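Local coordinates for protein PrimPol AEP domain (PP-N190) (Cyanophage S-2L, PDB 6ZP9) that probably forms the nucleotide-joining archaeo-eukaryotic primase (AEP) domain of a primase-polymerase that copies a phage genome carrying 2-aminoadenine in place of adenine, at residues Arg16-Leu21 with Ala176-Ala181; Ala87-Trp92 with His124-Phe129; Leu109-Phe114 with Asn180-Leu185; Trp138-Ala143 with Gln190-Leu195. All coordinates share one frame; numbering follows the deposited sequence. Where two conformers were deposited one is given.

Interaction 1: Arg16-Leu21 with Ala176-Ala181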
loop_
_atom_site.group_PDB
_atom_site.type_symbol
_atom_site.label_atom_id
_atom_site.label_comp_id
_atom_site.label_asym_id
_atom_site.label_seq_id
_atom_site.Cartn_x
_atom_site.Cartn_y
_atom_site.Cartn_z
ATOM N N ARG A 16 -2.473 -1.275 16.739
ATOM C CA ARG A 16 -3.470 -0.318 16.253
ATOM C C ARG A 16 -2.849 1.029 15.897
ATOM O O ARG A 16 -3.380 1.751 15.046
ATOM C CB ARG A 16 -4.576 -0.122 17.295
ATOM C CG ARG A 16 -4.143 0.727 18.475
ATOM C CD ARG A 16 -5.282 0.988 19.449
ATOM N NE ARG A 16 -6.452 1.593 18.815
ATOM C CZ ARG A 16 -6.669 2.905 18.724
ATOM N NH1 ARG A 16 -7.777 3.343 18.135
ATOM N NH2 ARG A 16 -5.791 3.779 19.222
ATOM N N ASP A 17 -1.740 1.393 16.535
ATOM C CA ASP A 17 -1.111 2.674 16.225
ATOM C C ASP A 17 -0.543 2.671 14.815
ATOM O O ASP A 17 -0.618 3.681 14.107
ATOM C CB ASP A 17 -0.012 2.990 17.240
ATOM C CG ASP A 17 -0.563 3.261 18.641
ATOM O OD1 ASP A 17 -1.570 3.994 18.760
ATOM O OD2 ASP A 17 0.012 2.735 19.620
ATOM N N GLN A 18 0.021 1.545 14.388
ATOM C CA GLN A 18 0.560 1.475 13.038
ATOM C C GLN A 18 -0.558 1.464 12.000
ATOM O O GLN A 18 -0.431 2.085 10.937
ATOM C CB GLN A 18 1.453 0.247 12.918
ATOM C CG GLN A 18 2.828 0.483 13.511
ATOM C CD GLN A 18 3.716 1.314 12.595
ATOM O OE1 GLN A 18 4.000 0.915 11.467
ATOM N NE2 GLN A 18 4.157 2.474 13.074
ATOM N N ILE A 19 -1.664 0.771 12.286
ATOM C CA ILE A 19 -2.800 0.790 11.365
ATOM C C ILE A 19 -3.300 2.218 11.163
ATOM O O ILE A 19 -3.483 2.680 10.027
ATOM C CB ILE A 19 -3.929 -0.123 11.873
ATOM C CG1 ILE A 19 -3.516 -1.592 11.759
ATOM C CG2 ILE A 19 -5.221 0.142 11.089
ATOM C CD1 ILE A 19 -4.634 -2.562 12.128
ATOM N N LEU A 20 -3.538 2.941 12.262
ATOM C CA LEU A 20 -4.050 4.302 12.133
ATOM C C LEU A 20 -3.033 5.214 11.457
ATOM O O LEU A 20 -3.412 6.109 10.692
ATOM C CB LEU A 20 -4.448 4.849 13.502
ATOM C CG LEU A 20 -5.701 4.157 14.053
ATOM C CD1 LEU A 20 -5.996 4.644 15.454
ATOM C CD2 LEU A 20 -6.910 4.370 13.137
ATOM N N LEU A 21 -1.735 4.985 11.706
ATOM C CA LEU A 21 -0.702 5.777 11.041
ATOM C C LEU A 21 -0.707 5.535 9.536
ATOM O O LEU A 21 -0.568 6.479 8.754
ATOM C CB LEU A 21 0.674 5.465 11.634
ATOM C CG LEU A 21 1.847 6.180 10.955
ATOM C CD1 LEU A 21 1.780 7.685 11.145
ATOM C CD2 LEU A 21 3.178 5.627 11.447
ATOM N N ALA A 176 4.382 -5.707 10.100
ATOM C CA ALA A 176 4.700 -4.668 9.125
ATOM C C ALA A 176 4.840 -3.316 9.814
ATOM O O ALA A 176 4.084 -2.984 10.730
ATOM C CB ALA A 176 3.627 -4.606 8.044
ATOM N N GLN A 177 5.804 -2.522 9.361
ATOM C CA GLN A 177 6.161 -1.285 10.041
ATOM C C GLN A 177 6.362 -0.152 9.038
ATOM O O GLN A 177 7.070 -0.322 8.037
ATOM C CB GLN A 177 7.445 -1.474 10.862
ATOM C CG GLN A 177 7.999 -0.198 11.464
ATOM C CD GLN A 177 7.403 0.109 12.818
ATOM O OE1 GLN A 177 6.597 -0.661 13.340
ATOM N NE2 GLN A 177 7.795 1.240 13.397
ATOM N N ILE A 178 5.760 1.006 9.321
ATOM C CA ILE A 178 6.016 2.213 8.543
ATOM C C ILE A 178 7.345 2.814 8.981
ATOM O O ILE A 178 7.677 2.818 10.173
ATOM C CB ILE A 178 4.857 3.207 8.705
ATOM C CG1 ILE A 178 3.674 2.693 7.890
ATOM C CG2 ILE A 178 5.261 4.620 8.251
ATOM C CD1 ILE A 178 2.436 3.446 8.107
ATOM N N PHE A 179 8.128 3.301 8.017
ATOM C CA PHE A 179 9.390 3.941 8.349
ATOM C C PHE A 179 9.717 4.996 7.295
ATOM O O PHE A 179 9.115 5.043 6.223
ATOM C CB PHE A 179 10.513 2.903 8.499
ATOM C CG PHE A 179 10.937 2.262 7.201
ATOM C CD1 PHE A 179 10.164 1.267 6.611
ATOM C CD2 PHE A 179 12.123 2.651 6.576
ATOM C CE1 PHE A 179 10.557 0.670 5.412
ATOM C CE2 PHE A 179 12.533 2.058 5.379
ATOM C CZ PHE A 179 11.748 1.064 4.795
ATOM N N ASN A 180 10.660 5.877 7.636
ATOM C CA ASN A 180 11.105 6.964 6.757
ATOM C C ASN A 180 9.957 7.878 6.321
ATOM O O ASN A 180 9.945 8.390 5.196
ATOM C CB ASN A 180 11.856 6.414 5.538
ATOM C CG ASN A 180 13.262 5.962 5.876
ATOM O OD1 ASN A 180 13.818 6.336 6.918
ATOM N ND2 ASN A 180 13.860 5.179 4.986
ATOM N N ALA A 181 8.993 8.103 7.212
ATOM C CA ALA A 181 7.962 9.093 6.929
ATOM C C ALA A 181 8.563 10.497 6.958
ATOM O O ALA A 181 9.375 10.828 7.823
ATOM C CB ALA A 181 6.811 8.987 7.928
HETATM O O HOH W 1 6.351 4.441 12.053
#
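Gln18 OE1 accepts the backbone N-H of Ile178 over 2.8 Å from N to O, in an almost straight bond (173° at the hydrogen) that enters in the plane of the side-chain carbonyl. The other half of the amide is used as well: Gln18 NE2 donates to a water that donates in turn to Ile178 O. Glutamine suits the place because its one amide offers both the acceptor and the donor this peptide edge calls for. A bend at chi2 (-77°) sets CD where the amide can face the strand. In one of its two conformers, Gln177 crosses Gln18 at about a right angle, the nearly parallel amides stacked. One helical turn on, Leu21 CD2 lies 3.9 Å from CG2 of the beta-branched Ile178. The local axes of helix 16-21 and strand 177-179 are 8.8 Å apart at 53°. That strand is outermost in its four-stranded antiparallel sheet: Gln177 and Phe179 bond inward to strand 114-117, and the helix takes up the outward edge at Ile178.

Interaction 2: Ala87-Trp92 with His124-Phe129; sequences AIFGEW and HHYWVF
Ile88 and Trp127 exchange two backbone hydrogen bonds, as do Gly90 and His125, both hydrogen-bonded antiparallel pairs; Trp127 N to Ile88 O is the straightest, at 2.9 Å and 177°. Between them Phe89 faces Tyr126 in a non-hydrogen-bonded pair, with a CA-H...O contact of 3.0 Å from Phe89 CA to His125 O.

Apolar contacts fall on both faces. On one, Phe89 CG sits between its backbone N and carbonyl carbon (chi1 49°), the ring leading away from the partner strand, so it is CB that lies over the Tyr126 ring, a CH-pi contact 4.1 Å from the centroid. On the other, Ile88 CG1 rests on Trp127 CB at 3.9 Å, and Ile88 CG2 on Phe129 CE2.

Polar groups gather at the far end. Glu91 and His124 lie side by side, carboxylate and ring planes 78° apart; the bond from His124 NE2 to Glu91 OE1 is weak (3.1 Å), but a water in the ring plane donates to OE1 and also bonds NE2. Asn155 holds Glu91 OE2. A second water joins Trp92 N to His125 NE2, while His125 ND1 bonds Gln115. Ser122 and His124 fit the sxH motif of AEP primases; with acidic Glu91 alongside, this is consistent with the AEP active site.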
loop_
_atom_site.group_PDB
_atom_site.type_symbol
_atom_site.label_atom_id
_atom_site.label_comp_id
_atom_site.label_asym_id
_atom_site.label_seq_id
_atom_site.Cartn_x
_atom_site.Cartn_y
_atom_site.Cartn_z
ATOM N N ALA A 87 -2.445 8.454 -3.337
ATOM C CA ALA A 87 -1.012 8.211 -3.428
ATOM C C ALA A 87 -0.734 7.343 -4.646
ATOM O O ALA A 87 -1.596 6.577 -5.074
ATOM C CB ALA A 87 -0.493 7.509 -2.164
ATOM N N ILE A 88 0.473 7.456 -5.199
ATOM C CA ILE A 88 1.014 6.395 -6.041
ATOM C C ILE A 88 1.991 5.596 -5.184
ATOM O O ILE A 88 2.471 6.065 -4.145
ATOM C CB ILE A 88 1.691 6.914 -7.333
ATOM C CG1 ILE A 88 2.763 7.960 -7.000
ATOM C CG2 ILE A 88 0.627 7.430 -8.315
ATOM C CD1 ILE A 88 3.524 8.457 -8.223
ATOM N N PHE A 89 2.290 4.373 -5.616
ATOM C CA PHE A 89 3.027 3.446 -4.764
ATOM C C PHE A 89 3.531 2.280 -5.602
ATOM O O PHE A 89 2.983 1.979 -6.669
ATOM C CB PHE A 89 2.146 2.933 -3.617
ATOM C CG PHE A 89 0.793 2.433 -4.067
ATOM C CD1 PHE A 89 -0.285 3.305 -4.154
ATOM C CD2 PHE A 89 0.607 1.106 -4.410
ATOM C CE1 PHE A 89 -1.525 2.863 -4.577
ATOM C CE2 PHE A 89 -0.629 0.654 -4.829
ATOM C CZ PHE A 89 -1.702 1.535 -4.910
ATOM N N GLY A 90 4.568 1.613 -5.100
ATOM C CA GLY A 90 5.053 0.439 -5.807
ATOM C C GLY A 90 6.100 -0.311 -5.016
ATOM O O GLY A 90 6.466 0.065 -3.899
ATOM N N GLU A 91 6.585 -1.387 -5.623
ATOM C CA GLU A 91 7.556 -2.258 -4.980
ATOM C C GLU A 91 8.354 -2.971 -6.057
ATOM O O GLU A 91 7.837 -3.246 -7.142
ATOM C CB GLU A 91 6.865 -3.299 -4.081
ATOM C CG GLU A 91 5.889 -4.187 -4.856
ATOM C CD GLU A 91 5.200 -5.255 -4.008
ATOM O OE1 GLU A 91 5.825 -5.811 -3.079
ATOM O OE2 GLU A 91 4.018 -5.552 -4.279
ATOM N N TRP A 92 9.611 -3.281 -5.750
ATOM C CA TRP A 92 10.372 -4.191 -6.594
ATOM C C TRP A 92 10.013 -5.633 -6.259
ATOM O O TRP A 92 9.729 -5.971 -5.108
ATOM C CB TRP A 92 11.873 -3.954 -6.439
ATOM C CG TRP A 92 12.313 -2.745 -7.231
ATOM C CD1 TRP A 92 12.456 -2.658 -8.594
ATOM C CD2 TRP A 92 12.626 -1.442 -6.717
ATOM N NE1 TRP A 92 12.845 -1.388 -8.952
ATOM C CE2 TRP A 92 12.956 -0.621 -7.823
ATOM C CE3 TRP A 92 12.663 -0.887 -5.428
ATOM C CZ2 TRP A 92 13.323 0.718 -7.678
ATOM C CZ3 TRP A 92 13.024 0.447 -5.291
ATOM C CH2 TRP A 92 13.349 1.234 -6.412
ATOM N N HIS A 124 7.745 -1.398 0.441
ATOM C CA HIS A 124 6.696 -0.649 -0.240
ATOM C C HIS A 124 6.993 0.845 -0.153
ATOM O O HIS A 124 7.328 1.354 0.923
ATOM C CB HIS A 124 5.328 -0.963 0.367
ATOM C CG HIS A 124 4.845 -2.350 0.067
ATOM N ND1 HIS A 124 3.601 -2.808 0.444
ATOM C CD2 HIS A 124 5.446 -3.379 -0.574
ATOM C CE1 HIS A 124 3.451 -4.057 0.039
ATOM N NE2 HIS A 124 4.557 -4.427 -0.581
ATOM N N HIS A 125 6.887 1.537 -1.286
ATOM C CA HIS A 125 7.169 2.964 -1.382
ATOM C C HIS A 125 5.887 3.707 -1.720
ATOM O O HIS A 125 5.162 3.300 -2.630
ATOM C CB HIS A 125 8.221 3.246 -2.459
ATOM C CG HIS A 125 9.381 2.307 -2.421
ATOM N ND1 HIS A 125 10.543 2.589 -1.737
ATOM C CD2 HIS A 125 9.558 1.086 -2.979
ATOM C CE1 HIS A 125 11.386 1.580 -1.870
ATOM N NE2 HIS A 125 10.813 0.655 -2.619
ATOM N N TYR A 126 5.617 4.795 -1.007
ATOM C CA TYR A 126 4.429 5.607 -1.229
ATOM C C TYR A 126 4.781 7.073 -1.471
ATOM O O TYR A 126 5.622 7.646 -0.772
ATOM C CB TYR A 126 3.494 5.548 -0.039
ATOM C CG TYR A 126 2.772 4.248 0.199
ATOM C CD1 TYR A 126 3.390 3.202 0.879
ATOM C CD2 TYR A 126 1.452 4.092 -0.195
ATOM C CE1 TYR A 126 2.714 2.036 1.145
ATOM C CE2 TYR A 126 0.772 2.930 0.056
ATOM C CZ TYR A 126 1.400 1.909 0.731
ATOM O OH TYR A 126 0.710 0.750 0.996
ATOM N N TRP A 127 4.095 7.689 -2.427
ATOM C CA TRP A 127 4.171 9.126 -2.662
ATOM C C TRP A 127 2.752 9.676 -2.531
ATOM O O TRP A 127 1.881 9.363 -3.354
ATOM C CB TRP A 127 4.769 9.434 -4.038
ATOM C CG TRP A 127 6.226 9.056 -4.213
ATOM C CD1 TRP A 127 7.313 9.895 -4.144
ATOM C CD2 TRP A 127 6.745 7.759 -4.524
ATOM N NE1 TRP A 127 8.472 9.189 -4.379
ATOM C CE2 TRP A 127 8.153 7.880 -4.621
ATOM C CE3 TRP A 127 6.161 6.503 -4.724
ATOM C CZ2 TRP A 127 8.983 6.792 -4.900
ATOM C CZ3 TRP A 127 6.995 5.417 -5.004
ATOM C CH2 TRP A 127 8.388 5.574 -5.091
ATOM N N VAL A 128 2.512 10.480 -1.490
ATOM C CA VAL A 128 1.169 10.941 -1.146
ATOM C C VAL A 128 0.950 12.335 -1.713
ATOM O O VAL A 128 1.827 13.201 -1.609
ATOM C CB VAL A 128 0.967 10.935 0.380
ATOM C CG1 VAL A 128 -0.443 11.395 0.724
ATOM C CG2 VAL A 128 1.238 9.539 0.930
ATOM N N PHE A 129 -0.220 12.558 -2.310
ATOM C CA PHE A 129 -0.551 13.848 -2.895
ATOM C C PHE A 129 -1.314 14.724 -1.901
ATOM O O PHE A 129 -1.899 14.240 -0.928
ATOM C CB PHE A 129 -1.372 13.662 -4.170
ATOM C CG PHE A 129 -0.666 12.874 -5.223
ATOM C CD1 PHE A 129 0.367 13.444 -5.954
ATOM C CD2 PHE A 129 -1.028 11.559 -5.482
ATOM C CE1 PHE A 129 1.031 12.714 -6.927
ATOM C CE2 PHE A 129 -0.372 10.825 -6.450
ATOM C CZ PHE A 129 0.660 11.403 -7.173
HETATM O O HOH W 2 4.810 -7.259 -1.197
HETATM O O HOH W 3 10.646 -2.275 -3.231
#

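Interaction 3: Leu109-Phe114 with Asn180-Leu185. With CA (calcium ion), chain C.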
loop_
_atom_site.group_PDB
_atom_site.type_symbol
_atom_site.label_atom_id
_atom_site.label_comp_id
_atom_site.label_asym_id
_atom_site.label_seq_id
_atom_site.Cartn_x
_atom_site.Cartn_y
_atom_site.Cartn_z
ATOM N N LEU A 109 13.590 9.148 -8.984
ATOM C CA LEU A 109 12.345 9.434 -8.295
ATOM C C LEU A 109 12.584 10.422 -7.157
ATOM O O LEU A 109 13.692 10.500 -6.615
ATOM C CB LEU A 109 11.756 8.153 -7.731
ATOM C CG LEU A 109 11.225 7.189 -8.776
ATOM C CD1 LEU A 109 10.951 5.834 -8.154
ATOM C CD2 LEU A 109 9.979 7.778 -9.390
ATOM N N PRO A 110 11.568 11.190 -6.775
ATOM C CA PRO A 110 11.666 11.986 -5.550
ATOM C C PRO A 110 11.532 11.078 -4.334
ATOM O O PRO A 110 11.102 9.928 -4.431
ATOM C CB PRO A 110 10.491 12.962 -5.665
ATOM C CG PRO A 110 9.491 12.230 -6.472
ATOM C CD PRO A 110 10.263 11.361 -7.440
ATOM N N ARG A 111 11.918 11.612 -3.183
ATOM C CA ARG A 111 11.903 10.821 -1.960
ATOM C C ARG A 111 10.474 10.403 -1.622
ATOM O O ARG A 111 9.563 11.240 -1.674
ATOM C CB ARG A 111 12.505 11.619 -0.803
ATOM C CG ARG A 111 12.543 10.856 0.503
ATOM C CD ARG A 111 13.208 11.678 1.591
ATOM N NE ARG A 111 14.559 12.082 1.203
ATOM C CZ ARG A 111 15.646 11.329 1.361
ATOM N NH1 ARG A 111 15.563 10.110 1.896
ATOM N NH2 ARG A 111 16.826 11.794 0.968
ATOM N N PRO A 112 10.230 9.136 -1.295
ATOM C CA PRO A 112 8.866 8.723 -0.945
ATOM C C PRO A 112 8.346 9.492 0.267
ATOM O O PRO A 112 9.107 9.899 1.150
ATOM C CB PRO A 112 9.021 7.226 -0.639
ATOM C CG PRO A 112 10.248 6.811 -1.412
ATOM C CD PRO A 112 11.167 7.997 -1.333
ATOM N N SER A 113 7.029 9.716 0.289
ATOM C CA SER A 113 6.409 10.285 1.482
ATOM C C SER A 113 6.634 9.390 2.692
ATOM O O SER A 113 6.869 9.881 3.803
ATOM C CB SER A 113 4.914 10.492 1.251
ATOM O OG SER A 113 4.683 11.399 0.187
ATOM N N PHE A 114 6.523 8.070 2.502
ATOM C CA PHE A 114 6.868 7.102 3.538
ATOM C C PHE A 114 7.118 5.756 2.880
ATOM O O PHE A 114 6.815 5.547 1.705
ATOM C CB PHE A 114 5.789 6.986 4.619
ATOM C CG PHE A 114 4.500 6.349 4.157
ATOM C CD1 PHE A 114 3.524 7.106 3.543
ATOM C CD2 PHE A 114 4.240 5.014 4.405
ATOM C CE1 PHE A 114 2.324 6.548 3.155
ATOM C CE2 PHE A 114 3.032 4.437 4.020
ATOM C CZ PHE A 114 2.069 5.215 3.389
ATOM N N ASN A 180 10.660 5.877 7.636
ATOM C CA ASN A 180 11.105 6.964 6.757
ATOM C C ASN A 180 9.957 7.878 6.321
ATOM O O ASN A 180 9.945 8.390 5.196
ATOM C CB ASN A 180 11.856 6.414 5.538
ATOM C CG ASN A 180 13.262 5.962 5.876
ATOM O OD1 ASN A 180 13.818 6.336 6.918
ATOM N ND2 ASN A 180 13.860 5.179 4.986
ATOM N N ALA A 181 8.993 8.103 7.212
ATOM C CA ALA A 181 7.962 9.093 6.929
ATOM C C ALA A 181 8.563 10.497 6.958
ATOM O O ALA A 181 9.375 10.828 7.823
ATOM C CB ALA A 181 6.811 8.987 7.928
ATOM N N THR A 182 8.191 11.314 5.979
ATOM C CA THR A 182 8.730 12.660 5.869
ATOM C C THR A 182 7.678 13.733 6.053
ATOM O O THR A 182 8.035 14.888 6.289
ATOM C CB THR A 182 9.387 12.873 4.496
ATOM O OG1 THR A 182 8.371 12.861 3.491
ATOM C CG2 THR A 182 10.377 11.772 4.188
ATOM N N GLY A 183 6.401 13.384 5.942
ATOM C CA GLY A 183 5.351 14.366 5.983
ATOM C C GLY A 183 5.116 15.100 4.682
ATOM O O GLY A 183 4.168 15.898 4.610
ATOM N N GLU A 184 5.929 14.861 3.653
ATOM C CA GLU A 184 5.822 15.647 2.429
ATOM C C GLU A 184 4.650 15.187 1.571
ATOM O O GLU A 184 4.332 13.994 1.503
ATOM C CB GLU A 184 7.121 15.577 1.628
ATOM C CG GLU A 184 8.328 16.174 2.379
ATOM C CD GLU A 184 8.267 17.697 2.580
ATOM O OE1 GLU A 184 7.494 18.401 1.892
ATOM O OE2 GLU A 184 9.020 18.197 3.441
ATOM N N LEU A 185 4.008 16.155 0.923
ATOM C CA LEU A 185 2.879 15.922 0.032
ATOM C C LEU A 185 3.254 16.413 -1.358
ATOM O O LEU A 185 3.842 17.490 -1.497
ATOM C CB LEU A 185 1.629 16.641 0.533
ATOM C CG LEU A 185 1.103 16.177 1.901
ATOM C CD1 LEU A 185 -0.119 16.963 2.342
ATOM C CD2 LEU A 185 0.809 14.694 1.865
HETATM CA CA CA C . 5.060 19.455 -1.130
HETATM O O HOH W 4 10.800 8.288 2.660
HETATM O O HOH W 5 9.140 12.950 1.014
HETATM O O HOH W 6 5.073 11.024 5.505
HETATM O O HOH W 7 7.249 18.011 -1.013
HETATM O O HOH W 8 3.987 20.708 -2.862
HETATM O O HOH W 9 6.508 21.375 -0.811
HETATM O O HOH W 10 6.476 18.639 -3.086
#
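Ser113 and Thr182 meet through Ser113 O and Thr182 N, while each turns its side-chain oxygen to the backbone of Glu184. Ser113 OG, anti to its carbonyl carbon (chi1 -61°), donates to Glu184 O at 2.9 Å, coming in 32° out of the carbonyl plane; the same hydroxyl takes the N-H of Val128, a double role that a small hydroxyl residue can fill. Thr182 comes from the other side of the contact: its backbone N donates to Ser113 O at 2.9 Å, its OG1 accepts Glu184 N at 3.2 Å in an ST turn, and its CG2 touches Arg111 CD at 3.8 Å, the two side chains crossing obliquely. The branched threonine thus shows oxygen to the turn and methyl to the arginine chain. Gly183 follows with phi 81°, where a CB would press on the preceding carbonyl. One water links Ser113 O to Gly183 N, and another Pro112 O to Asn180 O. Phe114 CB packs on Ala181 CB at 4.0 Å. Past the turn, Leu185 O binds a calcium ion at 2.3 Å together with four waters, one of which donates to Glu184 OE1. Ser113 and Phe114 both face Tyr126 in a classic beta bulge at the start of strand 114-117, so the contact ties the approach to that strand to the loop leading from strand 177-179 to helix 188-194.

Interaction 4: Trp138-Ala143 with Gln190-Leu195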
loop_
_atom_site.group_PDB
_atom_site.type_symbol
_atom_site.label_atom_id
_atom_site.label_comp_id
_atom_site.label_asym_id
_atom_site.label_seq_id
_atom_site.Cartn_x
_atom_site.Cartn_y
_atom_site.Cartn_z
ATOM N N TRP A 138 -4.572 9.318 -12.025
ATOM C CA TRP A 138 -3.831 8.398 -11.167
ATOM C C TRP A 138 -3.288 7.221 -11.966
ATOM O O TRP A 138 -2.130 6.823 -11.791
ATOM C CB TRP A 138 -4.721 7.898 -10.022
ATOM C CG TRP A 138 -4.003 6.933 -9.142
ATOM C CD1 TRP A 138 -3.243 7.237 -8.046
ATOM C CD2 TRP A 138 -3.931 5.504 -9.296
ATOM N NE1 TRP A 138 -2.707 6.089 -7.509
ATOM C CE2 TRP A 138 -3.119 5.012 -8.254
ATOM C CE3 TRP A 138 -4.475 4.595 -10.214
ATOM C CZ2 TRP A 138 -2.834 3.653 -8.101
ATOM C CZ3 TRP A 138 -4.189 3.238 -10.062
ATOM C CH2 TRP A 138 -3.378 2.784 -9.012
ATOM N N THR A 139 -4.117 6.647 -12.845
ATOM C CA THR A 139 -3.706 5.456 -13.583
ATOM C C THR A 139 -2.463 5.740 -14.412
ATOM O O THR A 139 -1.543 4.913 -14.473
ATOM C CB THR A 139 -4.850 4.959 -14.480
ATOM O OG1 THR A 139 -5.976 4.578 -13.676
ATOM C CG2 THR A 139 -4.408 3.765 -15.313
ATOM N N GLU A 140 -2.407 6.925 -15.024
ATOM C CA GLU A 140 -1.251 7.295 -15.834
ATOM C C GLU A 140 -0.012 7.509 -14.973
ATOM O O GLU A 140 1.074 7.037 -15.322
ATOM C CB GLU A 140 -1.563 8.548 -16.650
ATOM C CG GLU A 140 -0.375 9.065 -17.468
ATOM C CD GLU A 140 -0.023 8.172 -18.656
ATOM O OE1 GLU A 140 -0.759 7.189 -18.913
ATOM O OE2 GLU A 140 0.988 8.460 -19.340
ATOM N N LEU A 141 -0.161 8.205 -13.841
ATOM C CA LEU A 141 0.966 8.404 -12.932
ATOM C C LEU A 141 1.507 7.077 -12.422
ATOM O O LEU A 141 2.728 6.881 -12.347
ATOM C CB LEU A 141 0.544 9.276 -11.750
ATOM C CG LEU A 141 0.318 10.763 -12.008
ATOM C CD1 LEU A 141 -0.380 11.426 -10.824
ATOM C CD2 LEU A 141 1.629 11.466 -12.329
ATOM N N GLN A 142 0.611 6.160 -12.045
ATOM C CA GLN A 142 1.046 4.886 -11.486
ATOM C C GLN A 142 1.770 4.056 -12.535
ATOM O O GLN A 142 2.784 3.409 -12.236
ATOM C CB GLN A 142 -0.163 4.130 -10.919
ATOM C CG GLN A 142 0.146 2.787 -10.251
ATOM C CD GLN A 142 0.501 2.921 -8.778
ATOM O OE1 GLN A 142 0.962 3.961 -8.327
ATOM N NE2 GLN A 142 0.275 1.856 -8.021
ATOM N N ALA A 143 1.281 4.083 -13.775
ATOM C CA ALA A 143 1.940 3.349 -14.848
ATOM C C ALA A 143 3.323 3.919 -15.127
ATOM O O ALA A 143 4.285 3.165 -15.330
ATOM C CB ALA A 143 1.080 3.379 -16.110
ATOM N N GLN A 190 3.068 18.248 -10.959
ATOM C CA GLN A 190 4.522 18.205 -10.866
ATOM C C GLN A 190 5.026 16.781 -11.034
ATOM O O GLN A 190 6.044 16.547 -11.688
ATOM C CB GLN A 190 4.985 18.787 -9.527
ATOM C CG GLN A 190 4.595 20.242 -9.333
ATOM C CD GLN A 190 5.310 20.892 -8.165
ATOM O OE1 GLN A 190 5.112 20.512 -7.009
ATOM N NE2 GLN A 190 6.156 21.875 -8.461
ATOM N N MET A 191 4.311 15.811 -10.463
ATOM C CA MET A 191 4.730 14.418 -10.570
ATOM C C MET A 191 4.665 13.939 -12.014
ATOM O O MET A 191 5.515 13.156 -12.460
ATOM C CB MET A 191 3.858 13.544 -9.658
ATOM C CG MET A 191 4.310 12.104 -9.567
ATOM S SD MET A 191 5.892 11.951 -8.705
ATOM C CE MET A 191 5.318 11.978 -7.005
ATOM N N LEU A 192 3.673 14.416 -12.769
ATOM C CA LEU A 192 3.566 14.032 -14.171
ATOM C C LEU A 192 4.773 14.505 -14.976
ATOM O O LEU A 192 5.162 13.851 -15.946
ATOM C CB LEU A 192 2.270 14.585 -14.758
ATOM C CG LEU A 192 1.799 14.000 -16.089
ATOM C CD1 LEU A 192 1.689 12.475 -16.010
ATOM C CD2 LEU A 192 0.468 14.611 -16.470
ATOM N N GLN A 193 5.391 15.621 -14.581
ATOM C CA GLN A 193 6.556 16.127 -15.300
ATOM C C GLN A 193 7.819 15.331 -14.998
ATOM O O GLN A 193 8.647 15.130 -15.889
ATOM C CB GLN A 193 6.791 17.588 -14.955
ATOM C CG GLN A 193 5.648 18.496 -15.318
ATOM C CD GLN A 193 6.075 19.928 -15.305
ATOM O OE1 GLN A 193 6.563 20.445 -16.314
ATOM N NE2 GLN A 193 5.937 20.579 -14.153
ATOM N N VAL A 194 7.996 14.881 -13.752
ATOM C CA VAL A 194 9.204 14.144 -13.392
ATOM C C VAL A 194 9.138 12.673 -13.800
ATOM O O VAL A 194 10.185 12.046 -13.981
ATOM C CB VAL A 194 9.482 14.291 -11.886
ATOM C CG1 VAL A 194 9.268 15.723 -11.465
ATOM C CG2 VAL A 194 8.595 13.372 -11.075
ATOM N N LEU A 195 7.943 12.105 -13.951
ATOM C CA LEU A 195 7.727 10.755 -14.446
ATOM C C LEU A 195 7.477 10.800 -15.940
ATOM O O LEU A 195 6.570 11.504 -16.398
ATOM C CB LEU A 195 6.531 10.105 -13.748
ATOM C CG LEU A 195 6.639 9.917 -12.236
ATOM C CD1 LEU A 195 5.365 9.294 -11.658
ATOM C CD2 LEU A 195 7.856 9.081 -11.923
#
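Leu141 sends one methyl into the flank of Leu192, and the whole contact turns on that side chain. Its CB points neither at nor away from segment 190-195; CG, anti to the carbonyl carbon (chi1 -73°), carries the branch across. Only at the tip does it touch: CD2 lies 3.6 Å from the backbone N of Leu192, close to Leu192 CA, and 3.8 Å from Leu192 CD1. The same methyl meets Met191 CG at 3.9 Å, and Leu195 CD1 approaches it more loosely. Beside it, Leu195 CD1 sits 3.6 Å from the carbonyl oxygen Leu141 O. Leucine fits because one branched tip can touch Met191 and Leu192 of the helix and Leu195 just past its end. Met191, flexible and bent at chi2 and chi3, gives CG to this contact and carries its far end off to Trp127 and Phe129. At the outer margin the aliphatic Glu140 CG touches Leu192 CD1 at 4.2 Å, while its carboxylate forms a salt bridge with Arg144, whose NH1 also bonds Leu195 O. Helix 135-149 and the closing helix 188-194 run at 35° with local axes 10.1 Å apart, and both cover the Ile88 and Trp127 face of the sheet formed by strands 85-90 and 123-129.

Interactions 1, 2 and 3 follow one four-stranded antiparallel sheet, ordered 85-90, 123-129, 114-117, 177-179: interaction 2 pairs the first two strands, interaction 1 sets a helix on the last, and interaction 3 joins the loop before strand 114-117 to the loop after strand 177-179. Interactions 2 and 3, centres about 9 Å apart, meet where Trp127 NE1 bonds Pro110 O. The centre of interaction 4 is about 12 Å from that of interaction 2, linked by Trp138 and Gln142, and about 25 Å from that of interaction 1. Along the chain, interaction 2 nests inside interaction 1 and precedes interaction 4; pairs 1 and 4, 2 and 3, and 3 and 4 cross. Residues 176-195 supply one segment of interactions 1, 3 and 4 around the sheet carrying Glu91 and His124.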